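Local coordinates for Ent-copalyl diphosphate synthase (Streptomyces platensis, PDB 5BP8), which is probably a terpene cyclase of the squalene-hopene cyclase type, folded as an almost wholly helical chain, at residues G71-L76 with P122-V127; A111-L116 with T159-P164; S328-R333 with G374-M379. All coordinates share one frame; numbering follows the deposited sequence.

Interaction 1 (G71-L76 with P122-V127)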
loop_
_atom_site.group_PDB
_atom_site.type_symbol
_atom_site.label_atom_id
_atom_site.label_comp_id
_atom_site.label_asym_id
_atom_site.label_seq_id
_atom_site.Cartn_x
_atom_site.Cartn_y
_atom_site.Cartn_z
ATOM N N GLY A 71 3.009 -4.234 13.894
ATOM C CA GLY A 71 2.499 -5.583 14.261
ATOM C C GLY A 71 1.097 -5.593 14.832
ATOM O O GLY A 71 0.454 -6.657 14.918
ATOM N N LEU A 72 0.587 -4.443 15.261
ATOM C CA LEU A 72 -0.681 -4.441 16.024
ATOM C C LEU A 72 -1.853 -4.924 15.157
ATOM O O LEU A 72 -2.550 -5.906 15.498
ATOM C CB LEU A 72 -0.969 -3.056 16.601
ATOM C CG LEU A 72 -2.331 -2.888 17.310
ATOM C CD1 LEU A 72 -2.501 -3.902 18.425
ATOM C CD2 LEU A 72 -2.475 -1.472 17.828
ATOM N N VAL A 73 -2.065 -4.272 14.009
ATOM C CA VAL A 73 -3.191 -4.690 13.164
ATOM C C VAL A 73 -3.107 -6.151 12.661
ATOM O O VAL A 73 -4.069 -6.932 12.808
ATOM C CB VAL A 73 -3.413 -3.708 12.009
ATOM C CG1 VAL A 73 -4.318 -4.306 10.956
ATOM C CG2 VAL A 73 -3.949 -2.383 12.563
ATOM N N PRO A 74 -1.960 -6.559 12.081
ATOM C CA PRO A 74 -1.957 -7.945 11.635
ATOM C C PRO A 74 -2.025 -8.994 12.764
ATOM O O PRO A 74 -2.599 -10.084 12.546
ATOM C CB PRO A 74 -0.650 -8.057 10.846
ATOM C CG PRO A 74 0.195 -6.950 11.338
ATOM C CD PRO A 74 -0.753 -5.850 11.682
ATOM N N THR A 75 -1.495 -8.679 13.939
ATOM C CA THR A 75 -1.574 -9.608 15.082
ATOM C C THR A 75 -3.017 -9.718 15.541
ATOM O O THR A 75 -3.561 -10.839 15.770
ATOM C CB THR A 75 -0.621 -9.204 16.228
ATOM O OG1 THR A 75 0.720 -9.155 15.744
ATOM C CG2 THR A 75 -0.711 -10.223 17.374
ATOM N N LEU A 76 -3.686 -8.579 15.633
ATOM C CA LEU A 76 -5.137 -8.595 15.904
ATOM C C LEU A 76 -5.899 -9.478 14.909
ATOM O O LEU A 76 -6.718 -10.309 15.320
ATOM C CB LEU A 76 -5.731 -7.189 15.926
ATOM C CG LEU A 76 -5.373 -6.319 17.151
ATOM C CD1 LEU A 76 -5.804 -4.900 16.832
ATOM C CD2 LEU A 76 -6.008 -6.866 18.424
ATOM N N PRO A 122 0.816 2.941 14.317
ATOM C CA PRO A 122 1.008 3.686 13.085
ATOM C C PRO A 122 -0.296 3.988 12.379
ATOM O O PRO A 122 -1.311 3.285 12.554
ATOM C CB PRO A 122 1.867 2.764 12.213
ATOM C CG PRO A 122 2.023 1.470 12.949
ATOM C CD PRO A 122 1.514 1.644 14.338
ATOM N N ASP A 123 -0.270 5.042 11.566
ATOM C CA ASP A 123 -1.464 5.474 10.876
ATOM C C ASP A 123 -1.652 4.701 9.586
ATOM O O ASP A 123 -1.526 5.238 8.475
ATOM C CB ASP A 123 -1.410 6.986 10.653
ATOM C CG ASP A 123 -1.486 7.764 11.952
ATOM O OD1 ASP A 123 -2.333 7.446 12.822
ATOM O OD2 ASP A 123 -0.700 8.715 12.102
ATOM N N THR A 124 -1.979 3.410 9.733
ATOM C CA THR A 124 -2.315 2.602 8.600
ATOM C C THR A 124 -3.758 2.932 8.242
ATOM O O THR A 124 -4.500 3.576 9.007
ATOM C CB THR A 124 -2.141 1.093 8.892
ATOM O OG1 THR A 124 -2.791 0.769 10.111
ATOM C CG2 THR A 124 -0.687 0.705 8.982
ATOM N N ILE A 125 -4.175 2.505 7.066
ATOM C CA ILE A 125 -5.456 2.946 6.550
ATOM C C ILE A 125 -6.618 2.250 7.273
ATOM O O ILE A 125 -6.663 1.019 7.358
ATOM C CB ILE A 125 -5.557 2.734 5.041
ATOM C CG1 ILE A 125 -4.416 3.481 4.334
ATOM C CG2 ILE A 125 -6.910 3.259 4.548
ATOM C CD1 ILE A 125 -4.501 3.463 2.808
ATOM N N GLY A 126 -7.548 3.048 7.788
ATOM C CA GLY A 126 -8.731 2.496 8.481
ATOM C C GLY A 126 -8.478 1.893 9.872
ATOM O O GLY A 126 -9.341 1.206 10.424
ATOM N N VAL A 127 -7.320 2.171 10.451
ATOM C CA VAL A 127 -6.947 1.581 11.741
ATOM C C VAL A 127 -7.975 1.865 12.872
ATOM O O VAL A 127 -8.221 1.003 13.723
ATOM C CB VAL A 127 -5.529 1.991 12.150
ATOM C CG1 VAL A 127 -5.403 3.498 12.416
ATOM C CG2 VAL A 127 -5.088 1.194 13.353
#
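The type II beta turn T124-V127, which leads the chain into helix 127-144, packs here on the N-terminal part of helix 72-86, where V73 meets V127 and T124. One methyl does the work: V73 CG2 lies 3.8 Å from V127 CG2, an apolar contact between two branched side chains that run at a slant to each other. The same V73 CG2 comes within 4.2 Å of T124 OG1, a loose approach in which the two side chains pass in opposite senses. In V127 the touching methyl, CG2, stands anti to the backbone N, while CG1 takes the place between N and the carbonyl carbon (chi1 65°). The turn itself is closed by a weak bond from V127 N to T124 O, and G126, with its positive phi, occupies the N-cap position ahead of the helix. Just ahead of the facing helix, G71 O is gripped twice. T75 N reaches it at 3.0 Å and T75 OG1 at 2.6 Å, from opposite faces of the carbonyl plane, and this ties the T75 side chain back to the loop residue G71; T75 OG1 is also hydrogen-bonded to W64 N. All three touching residues are buried. V73 also leans on V130 of helix 127-144 and on Y32 of helix 31-40, while L72 and L76 turn to L112 of helix 98-116, so this end of helix 72-86 is wedged among three other helices.

Interaction 2 (A111-L116 with T159-P164)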
loop_
_atom_site.group_PDB
_atom_site.type_symbol
_atom_site.label_atom_id
_atom_site.label_comp_id
_atom_site.label_asym_id
_atom_site.label_seq_id
_atom_site.Cartn_x
_atom_site.Cartn_y
_atom_site.Cartn_z
ATOM N N ALA A 111 1.704 -11.528 22.818
ATOM C CA ALA A 111 2.279 -10.368 22.154
ATOM C C ALA A 111 1.383 -9.125 22.216
ATOM O O ALA A 111 1.888 -8.008 22.360
ATOM C CB ALA A 111 2.659 -10.692 20.699
ATOM N N LEU A 112 0.078 -9.309 22.062
ATOM C CA LEU A 112 -0.878 -8.206 22.202
ATOM C C LEU A 112 -0.842 -7.605 23.622
ATOM O O LEU A 112 -0.697 -6.380 23.814
ATOM C CB LEU A 112 -2.293 -8.664 21.866
ATOM C CG LEU A 112 -2.547 -8.971 20.384
ATOM C CD1 LEU A 112 -3.872 -9.702 20.208
ATOM C CD2 LEU A 112 -2.533 -7.688 19.580
ATOM N N ARG A 113 -0.952 -8.470 24.607
ATOM C CA ARG A 113 -0.984 -8.056 26.010
ATOM C C ARG A 113 0.331 -7.484 26.495
ATOM O O ARG A 113 0.315 -6.547 27.297
ATOM C CB ARG A 113 -1.380 -9.257 26.874
ATOM C CG ARG A 113 -1.718 -8.953 28.338
ATOM C CD ARG A 113 -2.748 -9.986 28.823
ATOM N NE ARG A 113 -2.972 -9.985 30.281
ATOM C CZ ARG A 113 -2.238 -10.669 31.169
ATOM N NH1 ARG A 113 -1.199 -11.400 30.778
ATOM N NH2 ARG A 113 -2.543 -10.614 32.459
ATOM N N ASP A 114 1.455 -8.027 26.016
ATOM C CA ASP A 114 2.766 -7.694 26.541
ATOM C C ASP A 114 3.401 -6.465 25.889
ATOM O O ASP A 114 4.429 -6.010 26.345
ATOM C CB ASP A 114 3.740 -8.867 26.434
ATOM C CG ASP A 114 3.350 -10.054 27.330
ATOM O OD1 ASP A 114 2.462 -9.909 28.213
ATOM O OD2 ASP A 114 3.941 -11.146 27.123
ATOM N N GLY A 115 2.842 -5.952 24.801
ATOM C CA GLY A 115 3.442 -4.766 24.205
ATOM C C GLY A 115 2.669 -4.102 23.087
ATOM O O GLY A 115 2.694 -2.878 22.953
ATOM N N LEU A 116 2.005 -4.879 22.251
ATOM C CA LEU A 116 1.411 -4.284 21.064
ATOM C C LEU A 116 0.247 -3.357 21.419
ATOM O O LEU A 116 0.091 -2.306 20.782
ATOM C CB LEU A 116 0.947 -5.333 20.058
ATOM C CG LEU A 116 2.047 -6.095 19.306
ATOM C CD1 LEU A 116 1.408 -7.333 18.662
ATOM C CD2 LEU A 116 2.789 -5.275 18.278
ATOM N N THR A 159 -10.404 -13.594 29.825
ATOM C CA THR A 159 -9.536 -12.417 29.754
ATOM C C THR A 159 -10.226 -11.326 28.928
ATOM O O THR A 159 -10.924 -11.638 27.985
ATOM C CB THR A 159 -8.182 -12.776 29.092
ATOM O OG1 THR A 159 -7.443 -13.641 29.979
ATOM C CG2 THR A 159 -7.353 -11.518 28.793
ATOM N N THR A 160 -10.027 -10.066 29.306
ATOM C CA THR A 160 -10.434 -8.921 28.512
ATOM C C THR A 160 -9.184 -8.133 28.205
ATOM O O THR A 160 -8.522 -7.657 29.116
ATOM C CB THR A 160 -11.403 -8.001 29.274
ATOM O OG1 THR A 160 -12.534 -8.769 29.689
ATOM C CG2 THR A 160 -11.880 -6.856 28.391
ATOM N N LEU A 161 -8.838 -8.043 26.917
ATOM C CA LEU A 161 -7.732 -7.223 26.480
ATOM C C LEU A 161 -8.204 -5.784 26.317
ATOM O O LEU A 161 -9.329 -5.536 25.877
ATOM C CB LEU A 161 -7.219 -7.730 25.144
ATOM C CG LEU A 161 -6.633 -9.129 25.102
ATOM C CD1 LEU A 161 -6.266 -9.453 23.667
ATOM C CD2 LEU A 161 -5.444 -9.267 26.017
ATOM N N THR A 162 -7.357 -4.840 26.696
ATOM C CA THR A 162 -7.680 -3.428 26.530
ATOM C C THR A 162 -6.485 -2.687 25.947
ATOM O O THR A 162 -5.365 -3.178 25.963
ATOM C CB THR A 162 -8.071 -2.767 27.883
ATOM O OG1 THR A 162 -6.909 -2.596 28.682
ATOM C CG2 THR A 162 -9.068 -3.609 28.649
ATOM N N SER A 163 -6.732 -1.485 25.460
ATOM C CA SER A 163 -5.688 -0.651 24.943
ATOM C C SER A 163 -5.955 0.802 25.318
ATOM O O SER A 163 -7.088 1.268 25.215
ATOM C CB SER A 163 -5.632 -0.749 23.421
ATOM O OG SER A 163 -4.706 0.202 22.884
ATOM N N PRO A 164 -4.906 1.521 25.711
ATOM C CA PRO A 164 -4.988 2.968 25.962
ATOM C C PRO A 164 -5.016 3.834 24.705
ATOM O O PRO A 164 -5.260 5.048 24.799
ATOM C CB PRO A 164 -3.733 3.244 26.777
ATOM C CG PRO A 164 -2.751 2.239 26.279
ATOM C CD PRO A 164 -3.563 0.993 25.998
HETATM O O HOH W 1 -5.668 -8.490 29.658
#
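L161, in the irregular chain 159-164, reaches across to helix 98-116 and divides its two methyls between L112 and R113. CD2 takes the arginine: it lies 4.0 Å from R113 CD and 4.2 Å from R113 CB, so the methyl rests against the aliphatic part of that side chain. R113 leaves the helix with CG opposite the backbone N (chi1 -169°) and stays extended as far as NE, and the leucine side chain meets it at about a right angle. The other branch, L161 CD1, approaches L112 CD1 at 4.2 Å, methyl against methyl. The bond to CB already aims L161 at the helix, and with CG anti to its carbonyl carbon (chi1 -63°) the two methyls of the fork land on different neighbours. Beyond the apolar stem a water lies in the guanidinium plane at its edge. It accepts a weak bond from R113 NE at 3.1 Å and donates to T160 O at 3.0 Å, bridging the exposed arginine to the backbone of the other segment. The helix widens here into a pi-type turn, with L116 N bonded to A111 O at 3.1 Å. Behind the contact, L161 sits on L135, I138 and L142 of helix 127-144, and L112 faces T75, L76 and V79 of helix 72-86; the two leucines thus meet where three helices come together.

Interaction 3 (S328-R333 with G374-M379)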
loop_
_atom_site.group_PDB
_atom_site.type_symbol
_atom_site.label_atom_id
_atom_site.label_comp_id
_atom_site.label_asym_id
_atom_site.label_seq_id
_atom_site.Cartn_x
_atom_site.Cartn_y
_atom_site.Cartn_z
ATOM N N SER A 328 -8.860 17.856 -13.715
ATOM C CA SER A 328 -9.422 17.022 -12.663
ATOM C C SER A 328 -8.705 17.190 -11.327
ATOM O O SER A 328 -9.297 16.921 -10.295
ATOM C CB SER A 328 -9.417 15.529 -13.047
ATOM O OG SER A 328 -8.107 15.088 -13.396
ATOM N N LEU A 329 -7.441 17.602 -11.346
ATOM C CA LEU A 329 -6.697 17.856 -10.108
ATOM C C LEU A 329 -7.185 19.093 -9.352
ATOM O O LEU A 329 -6.997 19.181 -8.151
ATOM C CB LEU A 329 -5.207 17.979 -10.388
ATOM C CG LEU A 329 -4.522 16.734 -10.938
ATOM C CD1 LEU A 329 -3.083 17.020 -11.325
ATOM C CD2 LEU A 329 -4.594 15.604 -9.911
HETATM N N MSE A 330 -7.836 20.038 -10.048
HETATM C CA MSE A 330 -8.282 21.290 -9.405
HETATM C C MSE A 330 -9.364 21.082 -8.365
HETATM O O MSE A 330 -9.467 21.884 -7.435
HETATM C CB MSE A 330 -8.701 22.329 -10.474
HETATM C CG MSE A 330 -7.582 22.612 -11.478
HETATM SE SE MSE A 330 -6.010 23.516 -10.686
HETATM C CE MSE A 330 -4.772 21.999 -10.800
ATOM N N HIS A 331 -10.134 19.990 -8.461
ATOM C CA HIS A 331 -11.134 19.595 -7.462
ATOM C C HIS A 331 -10.493 19.439 -6.092
ATOM O O HIS A 331 -11.159 19.572 -5.067
ATOM C CB HIS A 331 -11.758 18.210 -7.778
ATOM C CG HIS A 331 -12.562 18.148 -9.036
ATOM N ND1 HIS A 331 -13.679 18.929 -9.249
ATOM C CD2 HIS A 331 -12.444 17.354 -10.128
ATOM C CE1 HIS A 331 -14.192 18.646 -10.435
ATOM N NE2 HIS A 331 -13.462 17.691 -10.988
ATOM N N PHE A 332 -9.216 19.075 -6.081
ATOM C CA PHE A 332 -8.489 18.756 -4.845
ATOM C C PHE A 332 -7.653 19.937 -4.326
ATOM O O PHE A 332 -6.880 19.788 -3.348
ATOM C CB PHE A 332 -7.564 17.559 -5.101
ATOM C CG PHE A 332 -8.277 16.321 -5.543
ATOM C CD1 PHE A 332 -8.724 15.387 -4.613
ATOM C CD2 PHE A 332 -8.484 16.068 -6.889
ATOM C CE1 PHE A 332 -9.372 14.231 -5.023
ATOM C CE2 PHE A 332 -9.132 14.913 -7.313
ATOM C CZ PHE A 332 -9.582 14.000 -6.379
ATOM N N ARG A 333 -7.787 21.112 -4.950
ATOM C CA ARG A 333 -7.049 22.288 -4.491
ATOM C C ARG A 333 -7.576 22.728 -3.133
ATOM O O ARG A 333 -8.779 22.801 -2.927
ATOM C CB ARG A 333 -7.156 23.439 -5.510
ATOM C CG ARG A 333 -6.293 24.653 -5.164
ATOM C CD ARG A 333 -6.953 25.959 -5.593
ATOM N NE ARG A 333 -6.878 26.179 -7.041
ATOM C CZ ARG A 333 -7.918 26.223 -7.885
ATOM N NH1 ARG A 333 -9.176 26.065 -7.466
ATOM N NH2 ARG A 333 -7.694 26.435 -9.178
ATOM N N GLY A 374 0.247 27.812 -13.389
ATOM C CA GLY A 374 1.542 28.333 -12.984
ATOM C C GLY A 374 1.579 28.625 -11.514
ATOM O O GLY A 374 2.518 28.222 -10.830
ATOM N N ALA A 375 0.538 29.288 -11.026
ATOM C CA ALA A 375 0.387 29.597 -9.612
ATOM C C ALA A 375 0.374 28.388 -8.713
ATOM O O ALA A 375 1.007 28.385 -7.657
ATOM C CB ALA A 375 -0.911 30.325 -9.377
ATOM N N GLU A 376 -0.440 27.401 -9.083
ATOM C CA GLU A 376 -0.579 26.190 -8.274
ATOM C C GLU A 376 0.768 25.500 -8.151
ATOM O O GLU A 376 1.115 25.015 -7.075
ATOM C CB GLU A 376 -1.645 25.261 -8.865
ATOM C CG GLU A 376 -3.083 25.724 -8.621
ATOM C CD GLU A 376 -3.575 26.821 -9.569
ATOM O OE1 GLU A 376 -2.835 27.263 -10.475
ATOM O OE2 GLU A 376 -4.740 27.234 -9.402
ATOM N N ILE A 377 1.507 25.454 -9.254
ATOM C CA ILE A 377 2.864 24.913 -9.310
ATOM C C ILE A 377 3.793 25.546 -8.271
ATOM O O ILE A 377 4.523 24.859 -7.553
ATOM C CB ILE A 377 3.457 25.052 -10.731
ATOM C CG1 ILE A 377 2.742 24.115 -11.710
ATOM C CG2 ILE A 377 4.945 24.719 -10.766
ATOM C CD1 ILE A 377 3.178 24.297 -13.151
ATOM N N ARG A 378 3.761 26.864 -8.159
ATOM C CA ARG A 378 4.694 27.518 -7.250
ATOM C C ARG A 378 4.226 27.484 -5.787
ATOM O O ARG A 378 5.045 27.448 -4.872
ATOM C CB ARG A 378 5.030 28.918 -7.776
ATOM C CG ARG A 378 6.077 28.871 -8.902
ATOM C CD ARG A 378 5.746 29.815 -10.074
ATOM N NE ARG A 378 4.860 30.872 -9.596
ATOM C CZ ARG A 378 3.988 31.567 -10.315
ATOM N NH1 ARG A 378 3.864 31.407 -11.640
ATOM N NH2 ARG A 378 3.217 32.420 -9.654
HETATM N N MSE A 379 2.930 27.423 -5.550
HETATM C CA MSE A 379 2.439 27.222 -4.194
HETATM C C MSE A 379 2.621 25.824 -3.596
HETATM O O MSE A 379 2.682 25.667 -2.351
HETATM C CB MSE A 379 0.961 27.356 -4.276
HETATM C CG MSE A 379 0.247 27.347 -2.931
HETATM SE SE MSE A 379 -1.403 26.788 -3.717
HETATM C CE MSE A 379 -2.958 26.904 -2.572
#
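R333 and E376 meet through a single carboxylate oxygen, OE2, which lies at the edge of the arginine's guanidinium and close to its plane. Two N-H groups converge on it. Both belong to the salt bridge: the bond from R333 NH2 spans 3.1 Å at an N-H...O angle of 155°, and the one from R333 NE, at 3.4 Å to the same E376 OE2, is weak. The oxygen receives NH2 on its anti side, tilted 28° from the carboxylate plane, and the two flat groups are turned 41° against each other, so this is an edge approach to one oxygen rather than a coplanar pairing through both. Bends on each side bring the groups together: the arginine chain turns at chi2 and chi3, the glutamate at chi2. M330, a selenomethionine, joins in with a chain curled at chi2 and chi3, which carries its SE to 4.1 Å from E376 OE2. F338 lies against M330, R333 and E376 alike, and M330 also touches L359 of helix 349-365. The bridge thus links the loop before helix 349-365 to helix 370-386, joining an exposed arginine to a buried glutamate. With both N-H groups directed at the same oxygen, the arginine's charge would probably stabilise the ionised form of E376 and draw negative charge toward OE2.

Following the chain from the N terminus, helix 72-86 comes first, and interaction 1 closes a loop from its N-terminal part to the entry of helix 127-144. Helix 98-116 lies within that loop, but its partner 159-164 comes only after helix 127-144, so interactions 1 and 2 cross along the chain. They also touch: T75 and L76 pack on L112, and T75 on L116, binding helices 72-86, 98-116 and 127-144 into one group. Interaction 3 follows in series, much later, where 328-333 and 374-379 close a loop holding helix 349-365. Its centre lies about 33 Å from that of interaction 1 and about 45 Å from that of interaction 2.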